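Local coordinates for 30S ribosomal protein S6 (Aquifex aeolicus, PDB 2J5A), which binds 16S ribosomal RNA together with bS18 as a structural component of the small ribosomal subunit, at the sodium ion site. Sequence-based numbering; all coordinates share one arbitrary frame.

The sodium ion site. Residues 28, 86-93, 95. With NA (sodium ion), chain B.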
# COMPACT_ATOMS: atom_id res chain seq x y z
N LYS A 28 5.91 0.44 9.62
CA LYS A 28 4.63 0.68 8.96
C LYS A 28 4.43 -0.16 7.69
O LYS A 28 3.41 -0.81 7.53
CB LYS A 28 4.48 2.15 8.60
CG LYS A 28 3.10 2.53 8.10
CD LYS A 28 2.32 3.38 9.08
CE LYS A 28 1.62 2.56 10.15
NZ LYS A 28 0.85 3.49 11.06
N LEU A 86 -6.03 1.99 5.91
CA LEU A 86 -5.08 3.06 5.59
C LEU A 86 -5.72 4.43 5.82
O LEU A 86 -5.04 5.36 6.23
CB LEU A 86 -4.52 2.92 4.18
CG LEU A 86 -3.77 1.62 3.78
CD1 LEU A 86 -3.52 1.64 2.29
CD2 LEU A 86 -2.48 1.39 4.53
N LYS A 87 -7.02 4.54 5.54
CA LYS A 87 -7.80 5.73 5.88
C LYS A 87 -7.68 6.08 7.38
O LYS A 87 -7.21 7.17 7.72
CB LYS A 87 -9.28 5.54 5.50
CG LYS A 87 -10.11 6.82 5.52
CD LYS A 87 -11.65 6.64 5.39
CE LYS A 87 -12.10 5.49 4.46
NZ LYS A 87 -13.35 5.79 3.70
N ILE A 88 -8.04 5.16 8.26
CA ILE A 88 -8.07 5.48 9.68
C ILE A 88 -6.68 5.60 10.32
O ILE A 88 -6.53 6.32 11.31
CB ILE A 88 -9.00 4.52 10.50
CG1 ILE A 88 -8.40 3.12 10.62
CG2 ILE A 88 -10.37 4.47 9.83
CD1 ILE A 88 -9.18 2.19 11.50
N ASP A 89 -5.66 4.93 9.76
CA ASP A 89 -4.29 5.09 10.23
C ASP A 89 -3.89 6.53 10.05
O ASP A 89 -3.81 7.02 8.92
CB ASP A 89 -3.31 4.20 9.46
CG ASP A 89 -1.95 4.10 10.14
OD1 ASP A 89 -1.45 5.10 10.69
OD2 ASP A 89 -1.37 3.02 10.14
N GLU A 90 -3.63 7.20 11.16
CA GLU A 90 -3.32 8.64 11.14
C GLU A 90 -1.96 8.95 10.53
O GLU A 90 -1.72 10.07 10.05
CB GLU A 90 -3.42 9.23 12.56
CG GLU A 90 -4.80 9.82 12.86
CD GLU A 90 -4.93 10.26 14.31
OE1 GLU A 90 -4.03 11.00 14.79
OE2 GLU A 90 -5.92 9.85 14.96
N ASP A 91 -1.07 7.97 10.58
CA ASP A 91 0.27 8.08 10.02
C ASP A 91 0.28 8.00 8.48
O ASP A 91 1.23 8.44 7.86
CB ASP A 91 1.17 6.99 10.57
CG ASP A 91 1.31 7.03 12.09
OD1 ASP A 91 1.26 8.14 12.69
OD2 ASP A 91 1.53 5.93 12.67
N VAL A 92 -0.76 7.42 7.87
CA VAL A 92 -0.82 7.24 6.43
C VAL A 92 -1.67 8.33 5.84
O VAL A 92 -2.87 8.39 6.09
CB VAL A 92 -1.39 5.86 6.09
CG1 VAL A 92 -1.72 5.73 4.57
CG2 VAL A 92 -0.43 4.77 6.58
N ILE A 93 -1.07 9.21 5.06
CA ILE A 93 -1.75 10.44 4.69
C ILE A 93 -2.26 10.37 3.28
O ILE A 93 -2.89 11.29 2.78
CB ILE A 93 -0.85 11.72 4.95
CG1 ILE A 93 0.46 11.69 4.13
CG2 ILE A 93 -0.55 11.85 6.46
CD1 ILE A 93 1.31 12.97 4.28
N TRP A 95 -3.43 7.04 0.30
CA TRP A 95 -3.57 5.62 -0.01
C TRP A 95 -4.28 5.47 -1.35
O TRP A 95 -5.16 6.27 -1.68
CB TRP A 95 -4.28 4.87 1.14
CG TRP A 95 -5.61 5.40 1.49
CD1 TRP A 95 -6.81 4.89 1.11
CD2 TRP A 95 -5.90 6.57 2.27
NE1 TRP A 95 -7.83 5.66 1.61
CE2 TRP A 95 -7.30 6.70 2.32
CE3 TRP A 95 -5.11 7.51 2.94
CZ2 TRP A 95 -7.93 7.74 2.99
CZ3 TRP A 95 -5.74 8.56 3.62
CH2 TRP A 95 -7.13 8.66 3.65
NA NA B . -4.80 7.55 7.05
O HOH W 1 -5.52 9.51 7.47
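The sodium site looks structural, though the ion may come from the crystallisation or purification medium: it sits where helix 78-88 ends and the chain turns into strand 92-100, and the structure alone does not show that the ion is needed in the ribosome. Nothing suggests catalysis: the protein ligands seen are all backbone carbonyl oxygens, as expected of a helix C-cap ion site. Leu86 O and Lys87 O, from the last turn of the helix, lie 2.4 and 2.5 Å from NA. Asp89 O reaches back from the loop to 2.2 Å from NA, and Val92 O, closing the turn from the first residue of the strand, lies 2.3 Å from NA. A water joins them in a nearly square-pyramidal arrangement, although further weak ligands may have escaped detection. The cation probably offsets the carbonyl dipoles that converge at the helix end.

The six-membered ring of Trp95 lies under the ion, which sits over the rim of one face, Trp95 CZ3 to NA 3.7 Å. Its CG occupies the crowded position between backbone N and carbonyl carbon (chi1 57°), and the same face of the indole lies against the helix end, with Lys87 CA 3.5 Å above the Trp95 ring plane near its rim. Packing and metal binding thus act on the same stretch of backbone and probably stiffen it.

The carboxylate of Asp89 does not bind the sodium. With CG anti to the backbone N (chi1 -166°), the group points towards helix 22-38, where Lys28 NZ meets both oxygens on their syn lone pairs. Lys28 NZ, the side-chain amine, also forms a salt bridge to Asp91 OD2, on the anti lone pair, at 3.0 Å, so one lysine ties the loop to the neighbouring helix. Asp89 OD1 is also an acceptor within the loop: its anti lone pair takes the backbone N-H of Asp91, Asp91 N to Asp89 OD1 2.9 Å, with 142° at the hydrogen.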